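Local coordinates for thioredoxin domain-containing protein (Sinorhizobium meliloti, PDB 3U5R) that is of unknown function but belongs to the peroxiredoxin-like AhpC/TSA family and probably acts as an antioxidant oxidoreductase, at residues N99-Q104 and N202-A207; V64-N69 and S134-Y139; A82-D87 and D177-V182. All coordinates share one frame; numbering follows the deposited sequence.

Contact 1. Residues N99-Q104 and N202-A207; sequences NSNDAQ and NIKWTA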
ATOM      1  N   ASN A  99      -5.203   2.753  -5.723  1.00 11.93           N
ATOM      2  CA  ASN A  99      -4.975   2.262  -7.067  1.00 14.51           C
ATOM      3  C   ASN A  99      -4.801   3.523  -7.904  1.00 15.41           C
ATOM      4  O   ASN A  99      -5.802   4.262  -8.120  1.00 15.40           O
ATOM      5  CB  ASN A  99      -6.204   1.470  -7.529  1.00 13.03           C
ATOM      6  CG  ASN A  99      -6.010   0.860  -8.862  1.00 15.44           C
ATOM      7  OD1 ASN A  99      -5.526   1.521  -9.815  1.00 17.22           O
ATOM      8  ND2 ASN A  99      -6.332  -0.435  -8.959  1.00 13.89           N
ATOM      9  N   SER A 100      -3.584   3.805  -8.353  1.00 14.80           N
ATOM     10  CA  SER A 100      -3.339   5.007  -9.170  1.00 17.25           C
ATOM     11  C   SER A 100      -3.222   4.711 -10.646  1.00 18.65           C
ATOM     12  O   SER A 100      -2.881   5.611 -11.404  1.00 18.73           O
ATOM     13  CB  SER A 100      -2.038   5.716  -8.791  1.00 19.14           C
ATOM     14  OG  SER A 100      -2.053   5.916  -7.423  1.00 20.61           O
ATOM     15  N   ASN A 101      -3.524   3.476 -11.047  1.00 17.53           N
ATOM     16  CA  ASN A 101      -3.303   3.097 -12.420  1.00 19.73           C
ATOM     17  C   ASN A 101      -4.361   3.713 -13.395  1.00 21.76           C
ATOM     18  O   ASN A 101      -5.561   3.805 -13.082  1.00 18.29           O
ATOM     19  CB  ASN A 101      -3.281   1.574 -12.547  1.00 19.55           C
ATOM     20  CG  ASN A 101      -1.956   0.948 -12.114  1.00 18.63           C
ATOM     21  OD1 ASN A 101      -1.832  -0.268 -12.099  1.00 27.49           O
ATOM     22  ND2 ASN A 101      -0.976   1.747 -11.771  1.00 16.12           N
ATOM     23  N   ASP A 102      -3.897   4.084 -14.583  1.00 22.08           N
ATOM     24  CA  ASP A 102      -4.764   4.744 -15.564  1.00 25.18           C
ATOM     25  C   ASP A 102      -5.843   3.772 -16.081  1.00 26.02           C
ATOM     26  O   ASP A 102      -5.544   2.757 -16.751  1.00 24.73           O
ATOM     27  CB  ASP A 102      -3.878   5.254 -16.681  1.00 25.68           C
ATOM     28  CG  ASP A 102      -4.656   5.718 -17.924  1.00 32.45           C
ATOM     29  OD1 ASP A 102      -5.910   5.657 -17.994  1.00 31.82           O
ATOM     30  OD2 ASP A 102      -3.938   6.144 -18.872  1.00 41.48           O
ATOM     31  N   ALA A 103      -7.103   4.054 -15.738  1.00 27.16           N
ATOM     32  CA  ALA A 103      -8.108   3.037 -15.926  1.00 29.02           C
ATOM     33  C   ALA A 103      -8.739   3.121 -17.336  1.00 30.73           C
ATOM     34  O   ALA A 103      -9.512   2.230 -17.709  1.00 31.35           O
ATOM     35  CB  ALA A 103      -9.155   3.121 -14.858  1.00 29.00           C
ATOM     36  N   GLN A 104      -8.407   4.170 -18.098  1.00 32.12           N
ATOM     37  CA  GLN A 104      -8.785   4.240 -19.526  1.00 34.60           C
ATOM     38  C   GLN A 104      -7.909   3.217 -20.239  1.00 34.54           C
ATOM     39  O   GLN A 104      -8.436   2.369 -20.985  1.00 35.95           O
ATOM     40  CB  GLN A 104      -8.557   5.637 -20.135  1.00 34.74           C
ATOM     41  CG  GLN A 104      -9.185   6.821 -19.403  1.00 38.88           C
ATOM     42  CD  GLN A 104     -10.723   6.812 -19.402  1.00 47.23           C
ATOM     43  OE1 GLN A 104     -11.369   6.587 -18.357  1.00 48.90           O
ATOM     44  NE2 GLN A 104     -11.318   7.067 -20.571  1.00 49.33           N
ATOM     45  N   ASN A 202       5.158  -1.443 -13.166  1.00 20.63           N
ATOM     46  CA  ASN A 202       5.132   0.017 -13.044  1.00 23.71           C
ATOM     47  C   ASN A 202       3.692   0.486 -12.864  1.00 23.01           C
ATOM     48  O   ASN A 202       2.734  -0.097 -13.415  1.00 20.90           O
ATOM     49  CB  ASN A 202       5.817   0.775 -14.210  1.00 24.66           C
ATOM     50  CG  ASN A 202       5.119   0.532 -15.556  1.00 31.74           C
ATOM     51  OD1 ASN A 202       4.884  -0.611 -15.932  1.00 39.99           O
ATOM     52  ND2 ASN A 202       4.742   1.616 -16.265  1.00 42.98           N
ATOM     53  N   ILE A 203       3.548   1.540 -12.061  1.00 22.82           N
ATOM     54  CA  ILE A 203       2.345   2.350 -12.069  1.00 21.78           C
ATOM     55  C   ILE A 203       2.045   2.763 -13.498  1.00 23.39           C
ATOM     56  O   ILE A 203       2.906   3.263 -14.239  1.00 21.63           O
ATOM     57  CB  ILE A 203       2.491   3.582 -11.090  1.00 21.31           C
ATOM     58  CG1 ILE A 203       2.720   3.009  -9.674  1.00 21.45           C
ATOM     59  CG2 ILE A 203       1.280   4.593 -11.225  1.00 20.56           C
ATOM     60  CD1 ILE A 203       2.118   3.646  -8.517  1.00 23.29           C
ATOM     61  N   LYS A 204       0.794   2.590 -13.908  1.00 23.85           N
ATOM     62  CA  LYS A 204       0.466   2.929 -15.279  1.00 25.83           C
ATOM     63  C   LYS A 204       0.078   4.401 -15.377  1.00 25.43           C
ATOM     64  O   LYS A 204      -1.101   4.736 -15.326  1.00 23.25           O
ATOM     65  CB  LYS A 204      -0.657   1.997 -15.743  1.00 25.76           C
ATOM     66  CG  LYS A 204      -0.249   0.517 -15.619  1.00 29.11           C
ATOM     67  CD  LYS A 204       1.005   0.274 -16.484  1.00 32.61           C
ATOM     68  CE  LYS A 204       1.317  -1.212 -16.740  1.00 40.59           C
ATOM     69  NZ  LYS A 204       2.275  -1.782 -15.750  1.00 45.10           N
ATOM     70  N   TRP A 205       1.096   5.257 -15.491  1.00 26.24           N
ATOM     71  CA  TRP A 205       0.935   6.702 -15.608  1.00 27.14           C
ATOM     72  C   TRP A 205       0.118   6.997 -16.879  1.00 29.02           C
ATOM     73  O   TRP A 205       0.307   6.341 -17.906  1.00 28.34           O
ATOM     74  CB  TRP A 205       2.319   7.344 -15.757  1.00 27.39           C
ATOM     75  CG  TRP A 205       3.175   6.958 -14.609  1.00 26.46           C
ATOM     76  CD1 TRP A 205       4.220   6.096 -14.616  1.00 26.10           C
ATOM     77  CD2 TRP A 205       3.013   7.402 -13.234  1.00 26.35           C
ATOM     78  NE1 TRP A 205       4.752   5.981 -13.328  1.00 24.08           N
ATOM     79  CE2 TRP A 205       4.027   6.787 -12.475  1.00 24.38           C
ATOM     80  CE3 TRP A 205       2.100   8.257 -12.589  1.00 23.30           C
ATOM     81  CZ2 TRP A 205       4.158   6.983 -11.091  1.00 23.90           C
ATOM     82  CZ3 TRP A 205       2.256   8.476 -11.190  1.00 21.44           C
ATOM     83  CH2 TRP A 205       3.275   7.831 -10.474  1.00 25.09           C
ATOM     84  N   THR A 206      -0.827   7.930 -16.785  1.00 30.22           N
ATOM     85  CA  THR A 206      -1.559   8.413 -17.973  1.00 32.79           C
ATOM     86  C   THR A 206      -0.531   9.096 -18.892  1.00 35.12           C
ATOM     87  O   THR A 206       0.374   9.761 -18.387  1.00 35.00           O
ATOM     88  CB  THR A 206      -2.617   9.424 -17.564  1.00 32.91           C
ATOM     89  OG1 THR A 206      -1.949  10.601 -17.096  1.00 38.69           O
ATOM     90  CG2 THR A 206      -3.405   8.912 -16.428  1.00 27.50           C
ATOM     91  N   ALA A 207      -0.639   8.905 -20.223  1.00 39.40           N
ATOM     92  CA  ALA A 207       0.282   9.572 -21.210  1.00 42.69           C
ATOM     93  C   ALA A 207       0.394  11.045 -20.847  1.00 44.58           C
ATOM     94  O   ALA A 207      -0.611  11.753 -20.885  1.00 46.25           O
TER
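Asp102 lays its CB and carboxylate across Thr206 at about a right angle, CB lying 3.7 Å from Thr206 CG2 while OD2 comes within 3.4 Å of Thr206 CA. The setting is a pair of loops at the edge of the thioredoxin-like fold: one leaves the C-terminal end of strand 93-99 through two successive Asx turns, the other follows strand 199-202 toward the end of the chain. The case illustrates how loops without regular structure can be joined by one backbone bond, side-chain packing and a bridging residue, Gln133. Asp102 N donates to Lys204 O over 3.0 Å, with an N-H...O angle of 146° and the donor in the carbonyl plane. That same oxygen also accepts from Gln133 NE2, which bonds Ser100 O as well, while Gln133 OE1 receives Thr206 N; one glutamine amide thus stitches both loops together. The carboxylate is steadied from its own loop. Chi1 of Asp102, 168°, places CG opposite the backbone N, and OD1 accepts from Gln104 N and Ala105 N, so OD2 is the oxygen that faces Thr206. Beside this, CG of Lys204 packs 3.9 Å from CG of Asn101, the two side chains crossing obliquely. Lys204 sits at the centre of an inverse gamma turn, and its side chain folds away from the other loop: a bend at chi2 (-59°) carries it back along its own segment. Behind it, CG2 of Ile203 rests 3.6 Å above the centre of the Trp205 ring and also faces CB of Ser100. The ammonium is held by Asn202 alone among the two segments, Lys204 NZ lying 2.9 Å from Asn202 O and meeting OD1 from above the amide plane.

Contact 2. Residues V64-N69 and S134-Y139; sequences VAFISN and SVAKAY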
ATOM      1  N   VAL A  64       0.484   3.019   3.805  1.00 11.90           N
ATOM      2  CA  VAL A  64      -0.105   3.494   2.581  1.00 11.46           C
ATOM      3  C   VAL A  64       0.444   2.561   1.517  1.00 13.45           C
ATOM      4  O   VAL A  64       1.681   2.433   1.375  1.00 13.39           O
ATOM      5  CB  VAL A  64       0.281   4.935   2.260  1.00 13.92           C
ATOM      6  CG1 VAL A  64      -0.379   5.375   0.893  1.00 13.36           C
ATOM      7  CG2 VAL A  64      -0.157   5.873   3.398  1.00 10.73           C
ATOM      8  N   ALA A  65      -0.449   1.893   0.756  1.00 12.11           N
ATOM      9  CA  ALA A  65      -0.017   0.837  -0.153  1.00 12.49           C
ATOM     10  C   ALA A  65      -0.528   1.092  -1.504  1.00 11.72           C
ATOM     11  O   ALA A  65      -1.770   1.195  -1.689  1.00 14.64           O
ATOM     12  CB  ALA A  65      -0.574  -0.586   0.387  1.00 13.88           C
ATOM     13  N   PHE A  66       0.353   1.263  -2.482  1.00 11.18           N
ATOM     14  CA  PHE A  66      -0.116   1.447  -3.860  1.00 11.98           C
ATOM     15  C   PHE A  66      -0.216   0.078  -4.522  1.00 14.86           C
ATOM     16  O   PHE A  66       0.780  -0.617  -4.678  1.00 14.59           O
ATOM     17  CB  PHE A  66       0.832   2.373  -4.652  1.00 11.72           C
ATOM     18  CG  PHE A  66       0.826   3.766  -4.121  1.00 11.27           C
ATOM     19  CD1 PHE A  66       0.034   4.744  -4.704  1.00 12.56           C
ATOM     20  CD2 PHE A  66       1.528   4.066  -2.972  1.00 11.98           C
ATOM     21  CE1 PHE A  66      -0.022   6.024  -4.176  1.00 13.86           C
ATOM     22  CE2 PHE A  66       1.479   5.369  -2.415  1.00 13.78           C
ATOM     23  CZ  PHE A  66       0.725   6.338  -3.036  1.00 13.35           C
ATOM     24  N   ILE A  67      -1.426  -0.324  -4.883  1.00 15.18           N
ATOM     25  CA  ILE A  67      -1.615  -1.640  -5.449  1.00 14.87           C
ATOM     26  C   ILE A  67      -2.408  -1.553  -6.775  1.00 15.90           C
ATOM     27  O   ILE A  67      -2.606  -0.474  -7.314  1.00 14.35           O
ATOM     28  CB  ILE A  67      -2.290  -2.594  -4.417  1.00 15.73           C
ATOM     29  CG1 ILE A  67      -3.657  -2.069  -3.970  1.00 16.14           C
ATOM     30  CG2 ILE A  67      -1.440  -2.754  -3.215  1.00 13.03           C
ATOM     31  CD1 ILE A  67      -4.371  -3.130  -3.142  1.00 11.67           C
ATOM     32  N   SER A  68      -2.895  -2.691  -7.255  1.00 16.16           N
ATOM     33  CA  SER A  68      -3.490  -2.805  -8.554  1.00 17.49           C
ATOM     34  C   SER A  68      -4.472  -4.028  -8.451  1.00 17.87           C
ATOM     35  O   SER A  68      -4.343  -4.861  -7.532  1.00 16.21           O
ATOM     36  CB  SER A  68      -2.385  -3.085  -9.602  1.00 18.47           C
ATOM     37  OG  SER A  68      -2.890  -3.836 -10.711  1.00 24.64           O
ATOM     38  N   ASN A  69      -5.464  -4.073  -9.331  1.00 18.31           N
ATOM     39  CA  ASN A  69      -6.382  -5.201  -9.395  1.00 21.69           C
ATOM     40  C   ASN A  69      -5.866  -6.396 -10.223  1.00 23.70           C
ATOM     41  O   ASN A  69      -6.404  -7.504 -10.068  1.00 26.68           O
ATOM     42  CB  ASN A  69      -7.745  -4.751  -9.989  1.00 20.69           C
ATOM     43  CG  ASN A  69      -8.436  -3.719  -9.093  1.00 22.99           C
ATOM     44  OD1 ASN A  69      -8.253  -3.741  -7.841  1.00 18.01           O
ATOM     45  ND2 ASN A  69      -9.148  -2.784  -9.703  1.00 18.42           N
ATOM     46  N   SER A 134      -2.080  12.292  -8.774  1.00 19.43           N
ATOM     47  CA  SER A 134      -1.310  13.288  -7.969  1.00 18.93           C
ATOM     48  C   SER A 134      -0.810  12.637  -6.647  1.00 17.78           C
ATOM     49  O   SER A 134       0.274  12.908  -6.196  1.00 17.14           O
ATOM     50  CB  SER A 134      -2.171  14.527  -7.657  1.00 18.16           C
ATOM     51  OG  SER A 134      -3.178  14.170  -6.721  1.00 23.71           O
ATOM     52  N   VAL A 135      -1.582  11.736  -6.040  1.00 16.14           N
ATOM     53  CA  VAL A 135      -1.084  11.142  -4.800  1.00 15.60           C
ATOM     54  C   VAL A 135       0.102  10.169  -5.058  1.00 16.03           C
ATOM     55  O   VAL A 135       1.091  10.273  -4.370  1.00 14.73           O
ATOM     56  CB  VAL A 135      -2.243  10.475  -3.976  1.00 17.62           C
ATOM     57  CG1 VAL A 135      -1.713   9.810  -2.711  1.00 15.95           C
ATOM     58  CG2 VAL A 135      -3.393  11.569  -3.734  1.00 17.66           C
ATOM     59  N   ALA A 136       0.003   9.269  -6.034  1.00 13.48           N
ATOM     60  CA  ALA A 136       1.130   8.417  -6.361  1.00 16.20           C
ATOM     61  C   ALA A 136       2.398   9.295  -6.586  1.00 17.43           C
ATOM     62  O   ALA A 136       3.499   8.973  -6.125  1.00 16.84           O
ATOM     63  CB  ALA A 136       0.798   7.579  -7.636  1.00 15.62           C
ATOM     64  N   LYS A 137       2.225  10.407  -7.302  1.00 17.98           N
ATOM     65  CA  LYS A 137       3.383  11.307  -7.536  1.00 19.28           C
ATOM     66  C   LYS A 137       3.923  11.978  -6.290  1.00 17.72           C
ATOM     67  O   LYS A 137       5.162  12.039  -6.102  1.00 18.65           O
ATOM     68  CB  LYS A 137       3.020  12.399  -8.558  1.00 20.48           C
ATOM     69  CG  LYS A 137       2.793  11.948  -9.967  1.00 26.68           C
ATOM     70  CD  LYS A 137       2.723  13.260 -10.876  1.00 33.40           C
ATOM     71  CE  LYS A 137       1.702  13.164 -12.004  1.00 41.04           C
ATOM     72  NZ  LYS A 137       1.383  14.547 -12.556  1.00 43.88           N
ATOM     73  N   ALA A 138       3.032  12.421  -5.381  1.00 17.59           N
ATOM     74  CA  ALA A 138       3.497  13.030  -4.112  1.00 18.37           C
ATOM     75  C   ALA A 138       4.223  12.034  -3.191  1.00 18.25           C
ATOM     76  O   ALA A 138       5.132  12.439  -2.492  1.00 17.54           O
ATOM     77  CB  ALA A 138       2.302  13.732  -3.308  1.00 17.98           C
ATOM     78  N   TYR A 139       3.815  10.749  -3.181  1.00 16.83           N
ATOM     79  CA  TYR A 139       4.487   9.730  -2.333  1.00 14.80           C
ATOM     80  C   TYR A 139       5.754   9.235  -2.994  1.00 15.54           C
ATOM     81  O   TYR A 139       6.653   8.717  -2.302  1.00 17.10           O
ATOM     82  CB  TYR A 139       3.512   8.529  -2.047  1.00 15.89           C
ATOM     83  CG  TYR A 139       2.649   8.796  -0.832  1.00 13.12           C
ATOM     84  CD1 TYR A 139       1.644   9.713  -0.886  1.00 14.38           C
ATOM     85  CD2 TYR A 139       2.925   8.215   0.397  1.00 14.31           C
ATOM     86  CE1 TYR A 139       0.882  10.012   0.196  1.00 14.79           C
ATOM     87  CE2 TYR A 139       2.132   8.534   1.524  1.00 10.14           C
ATOM     88  CZ  TYR A 139       1.148   9.413   1.405  1.00 13.50           C
ATOM     89  OH  TYR A 139       0.400   9.752   2.500  1.00 13.62           O
TER
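Strand 64-66, carrying Val64 and Phe66, packs against helix 134-139, carrying Ala136 and Tyr139, with the two axes 10.6 Å apart and their N-to-C directions turned by 115°. This is helix-on-sheet packing in the core of a thioredoxin-like fold, and it shows how the alternation of a strand selects its partners: residues two apart point to the same helix. Strand 61-66 lies in the middle of the five-stranded mixed sheet, so the helix packs against the middle strand through Val64 and Phe66. Phe66 carries much of the contact. With chi1 at -66°, CG stands opposite the carbonyl carbon and the ring extends to the helix, where Phe66 CE1 comes 3.4 Å from Ala136 CA, close to the backbone itself. The small side chain of Ala136 is consistent with so close an approach; its CB is 3.9 Å from Phe66 CE1. At the end of the ring, Phe66 CZ meets CB of Tyr139 at 3.7 Å and, more distantly, CG1 of Val135. The two aromatic rings meet obliquely, with their centroids 5.7 Å apart. Val64 fills the far side of the contact: its CG1 stands over one face of the Tyr139 ring, 4.1 Å above the plane and toward the rim, while CG2 touches CE2. All five residues are buried, and what joins the segments is apolar. The one polar group at the end of these side chains is paired beyond them: the Tyr139 hydroxyl oxygen, 4.0 Å from Val64 CG2, is hydrogen-bonded to Ala39 O.

Contact 3. Residues A82-D87 and D177-V182; sequences AKFAGD and DLRAAV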
ATOM      1  N   ALA A  82      -4.982  -8.886   2.904  1.00 17.09           N
ATOM      2  CA  ALA A  82      -6.243  -8.757   3.586  1.00 17.71           C
ATOM      3  C   ALA A  82      -6.121  -9.393   4.980  1.00 18.65           C
ATOM      4  O   ALA A  82      -6.633  -8.845   5.985  1.00 18.84           O
ATOM      5  CB  ALA A  82      -7.394  -9.392   2.730  1.00 18.84           C
ATOM      6  N   LYS A  83      -5.432 -10.527   5.062  1.00 17.25           N
ATOM      7  CA  LYS A  83      -5.199 -11.180   6.357  1.00 17.10           C
ATOM      8  C   LYS A  83      -4.342 -10.295   7.311  1.00 17.54           C
ATOM      9  O   LYS A  83      -4.681 -10.049   8.519  1.00 16.11           O
ATOM     10  CB  LYS A  83      -4.492 -12.527   6.094  1.00 19.23           C
ATOM     11  CG  LYS A  83      -3.914 -13.247   7.350  1.00 24.09           C
ATOM     12  CD  LYS A  83      -5.006 -13.479   8.375  1.00 36.05           C
ATOM     13  CE  LYS A  83      -4.534 -14.532   9.432  1.00 41.92           C
ATOM     14  NZ  LYS A  83      -3.499 -15.366   8.676  1.00 43.60           N
ATOM     15  N   PHE A  84      -3.241  -9.785   6.768  1.00 17.26           N
ATOM     16  CA  PHE A  84      -2.349  -8.871   7.508  1.00 17.80           C
ATOM     17  C   PHE A  84      -3.132  -7.683   8.053  1.00 17.18           C
ATOM     18  O   PHE A  84      -3.065  -7.377   9.247  1.00 17.14           O
ATOM     19  CB  PHE A  84      -1.287  -8.375   6.520  1.00 17.93           C
ATOM     20  CG  PHE A  84      -0.488  -7.181   6.994  1.00 19.26           C
ATOM     21  CD1 PHE A  84       0.614  -7.343   7.775  1.00 19.73           C
ATOM     22  CD2 PHE A  84      -0.820  -5.906   6.606  1.00 20.25           C
ATOM     23  CE1 PHE A  84       1.410  -6.213   8.184  1.00 22.34           C
ATOM     24  CE2 PHE A  84       0.002  -4.800   6.999  1.00 21.26           C
ATOM     25  CZ  PHE A  84       1.062  -4.981   7.788  1.00 14.71           C
ATOM     26  N   ALA A  85      -3.823  -6.955   7.165  1.00 17.13           N
ATOM     27  CA  ALA A  85      -4.534  -5.759   7.655  1.00 17.98           C
ATOM     28  C   ALA A  85      -5.551  -6.152   8.759  1.00 18.15           C
ATOM     29  O   ALA A  85      -5.615  -5.486   9.782  1.00 16.76           O
ATOM     30  CB  ALA A  85      -5.207  -4.968   6.524  1.00 18.09           C
ATOM     31  N   GLY A  86      -6.319  -7.234   8.543  1.00 17.37           N
ATOM     32  CA  GLY A  86      -7.283  -7.728   9.548  1.00 18.24           C
ATOM     33  C   GLY A  86      -6.585  -8.104  10.860  1.00 18.86           C
ATOM     34  O   GLY A  86      -7.046  -7.728  11.968  1.00 20.71           O
ATOM     35  N   ASP A  87      -5.452  -8.783  10.776  1.00 18.29           N
ATOM     36  CA  ASP A  87      -4.743  -9.205  11.968  1.00 19.83           C
ATOM     37  C   ASP A  87      -4.438  -7.989  12.869  1.00 19.88           C
ATOM     38  O   ASP A  87      -4.409  -8.132  14.070  1.00 18.90           O
ATOM     39  CB  ASP A  87      -3.372  -9.815  11.618  1.00 20.07           C
ATOM     40  CG  ASP A  87      -3.436 -11.284  11.203  1.00 24.02           C
ATOM     41  OD1 ASP A  87      -4.532 -11.873  11.362  1.00 26.29           O
ATOM     42  OD2 ASP A  87      -2.393 -11.804  10.669  1.00 22.72           O
ATOM     43  N   ASP A 177       8.468  -9.246   6.553  1.00 17.09           N
ATOM     44  CA  ASP A 177       9.195  -7.948   6.593  1.00 18.43           C
ATOM     45  C   ASP A 177       8.295  -6.803   7.083  1.00 17.32           C
ATOM     46  O   ASP A 177       8.677  -6.063   8.019  1.00 16.33           O
ATOM     47  CB  ASP A 177       9.823  -7.576   5.222  1.00 19.00           C
ATOM     48  CG  ASP A 177      10.980  -8.539   4.788  1.00 25.70           C
ATOM     49  OD1 ASP A 177      10.975  -9.669   5.256  1.00 32.99           O
ATOM     50  OD2 ASP A 177      11.856  -8.206   3.925  1.00 35.00           O
ATOM     51  N   LEU A 178       7.106  -6.680   6.495  1.00 14.90           N
ATOM     52  CA  LEU A 178       6.167  -5.636   6.920  1.00 15.93           C
ATOM     53  C   LEU A 178       5.644  -5.871   8.313  1.00 13.41           C
ATOM     54  O   LEU A 178       5.557  -4.942   9.112  1.00 16.15           O
ATOM     55  CB  LEU A 178       4.970  -5.520   5.951  1.00 15.32           C
ATOM     56  CG  LEU A 178       4.621  -4.216   5.332  1.00 22.00           C
ATOM     57  CD1 LEU A 178       3.158  -4.265   4.892  1.00 23.06           C
ATOM     58  CD2 LEU A 178       4.996  -2.974   6.134  1.00 22.19           C
ATOM     59  N   ARG A 179       5.323  -7.119   8.633  1.00 13.35           N
ATOM     60  CA  ARG A 179       4.895  -7.452   9.990  1.00 12.82           C
ATOM     61  C   ARG A 179       5.935  -7.058  11.004  1.00 13.64           C
ATOM     62  O   ARG A 179       5.614  -6.412  11.959  1.00 13.82           O
ATOM     63  CB  ARG A 179       4.562  -8.935  10.119  1.00 10.83           C
ATOM     64  CG  ARG A 179       3.241  -9.258   9.344  1.00 11.84           C
ATOM     65  CD  ARG A 179       3.019 -10.856   9.265  1.00 15.34           C
ATOM     66  NE  ARG A 179       1.709 -11.212   8.694  1.00 12.69           N
ATOM     67  CZ  ARG A 179       0.559 -11.233   9.352  1.00 13.23           C
ATOM     68  NH1 ARG A 179       0.478 -11.003  10.652  1.00 14.64           N
ATOM     69  NH2 ARG A 179      -0.524 -11.664   8.707  1.00 18.82           N
ATOM     70  N   ALA A 180       7.188  -7.453  10.792  1.00 15.92           N
ATOM     71  CA  ALA A 180       8.249  -7.062  11.721  1.00 16.55           C
ATOM     72  C   ALA A 180       8.335  -5.528  11.901  1.00 15.09           C
ATOM     73  O   ALA A 180       8.437  -5.043  13.035  1.00 17.84           O
ATOM     74  CB  ALA A 180       9.635  -7.688  11.292  1.00 16.67           C
ATOM     75  N   ALA A 181       8.230  -4.773  10.816  1.00 14.76           N
ATOM     76  CA  ALA A 181       8.264  -3.295  10.845  1.00 13.12           C
ATOM     77  C   ALA A 181       7.054  -2.714  11.646  1.00 15.26           C
ATOM     78  O   ALA A 181       7.218  -1.877  12.536  1.00 15.03           O
ATOM     79  CB  ALA A 181       8.279  -2.748   9.403  1.00 11.37           C
ATOM     80  N   VAL A 182       5.844  -3.213  11.376  1.00 12.32           N
ATOM     81  CA  VAL A 182       4.675  -2.783  12.144  1.00 13.82           C
ATOM     82  C   VAL A 182       4.804  -3.067  13.645  1.00 14.28           C
ATOM     83  O   VAL A 182       4.527  -2.172  14.475  1.00 12.86           O
ATOM     84  CB  VAL A 182       3.358  -3.405  11.575  1.00 13.79           C
ATOM     85  CG1 VAL A 182       2.160  -2.987  12.487  1.00 14.99           C
ATOM     86  CG2 VAL A 182       3.162  -2.885  10.157  1.00 15.91           C
TER
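Arg179 spans the gap between helices 78-88 and 176-186 beside Phe84, ending at Asp87. From CB the chain runs extended, chi2 at 170°. Arg179 CG lies in the plane of the Phe84 ring, at its edge, 3.6 Å from Phe84 CD1. NE passes the same CD1 more loosely and makes a weak hydrogen bond to Thr174 O. The guanidinium then turns one face to Phe84 CD1, its plane nearly perpendicular to the ring, while CG of Lys83 lies at its edge. At the tip both terminal nitrogens, held end-on, grip a single oxygen in the guanidinium plane: Arg179 NH1, 3.0 Å from Asp87 OD2, uses its anti lone pair, whereas NH2, 2.7 Å away, comes on the anti side but 27° out of the carboxylate plane. Deeper between the helices, Phe84 CZ reaches CD1 of Leu178 at 3.6 Å and CG2 of Val182 at 3.8 Å. Segments 82-87 and 177-182 run nearly parallel, their axes 15° apart, on one face of the central sheet of the thioredoxin-like fold, where Phe84 and Leu178 both rest on Leu63. Replacing Arg179 by an alanine would probably leave Asp87 OD2 without its two donors here and uncover the CD1 edge of Phe84. As an example of two helices packed on one face of a sheet, apolar side chains fill the level next to the sheet, and one arginine closes the outer level with its CG against the ring edge and its charge on the carboxylate. Two bonds to one oxygen imply a salt bridge that probably limits the turning of the carboxylate.

Contact 2 is the core contact of the three, its touching residues all buried and their interactions apolar, whereas contacts 1 and 3 are partly buried and add polar bonds. Their polar chemistry differs: contact 1 joins irregular loops through one backbone hydrogen bond and side-chain packing, contact 3 two helices through a salt bridge above an apolar layer. Contacts 1 and 2 adjoin: Ser100 OG, hydrogen-bonded to Asp130 OD2, lies 3.3 Å from Ala136 CB, and Trp205 packs on helix 134-139. Contacts 2 and 3 do not touch, yet share strand 61-66: Val64 and Phe66 serve one face, Leu63 the other. Contacts 1 and 3, centres about 26 Å apart, lie on opposite sides of the chain's centre.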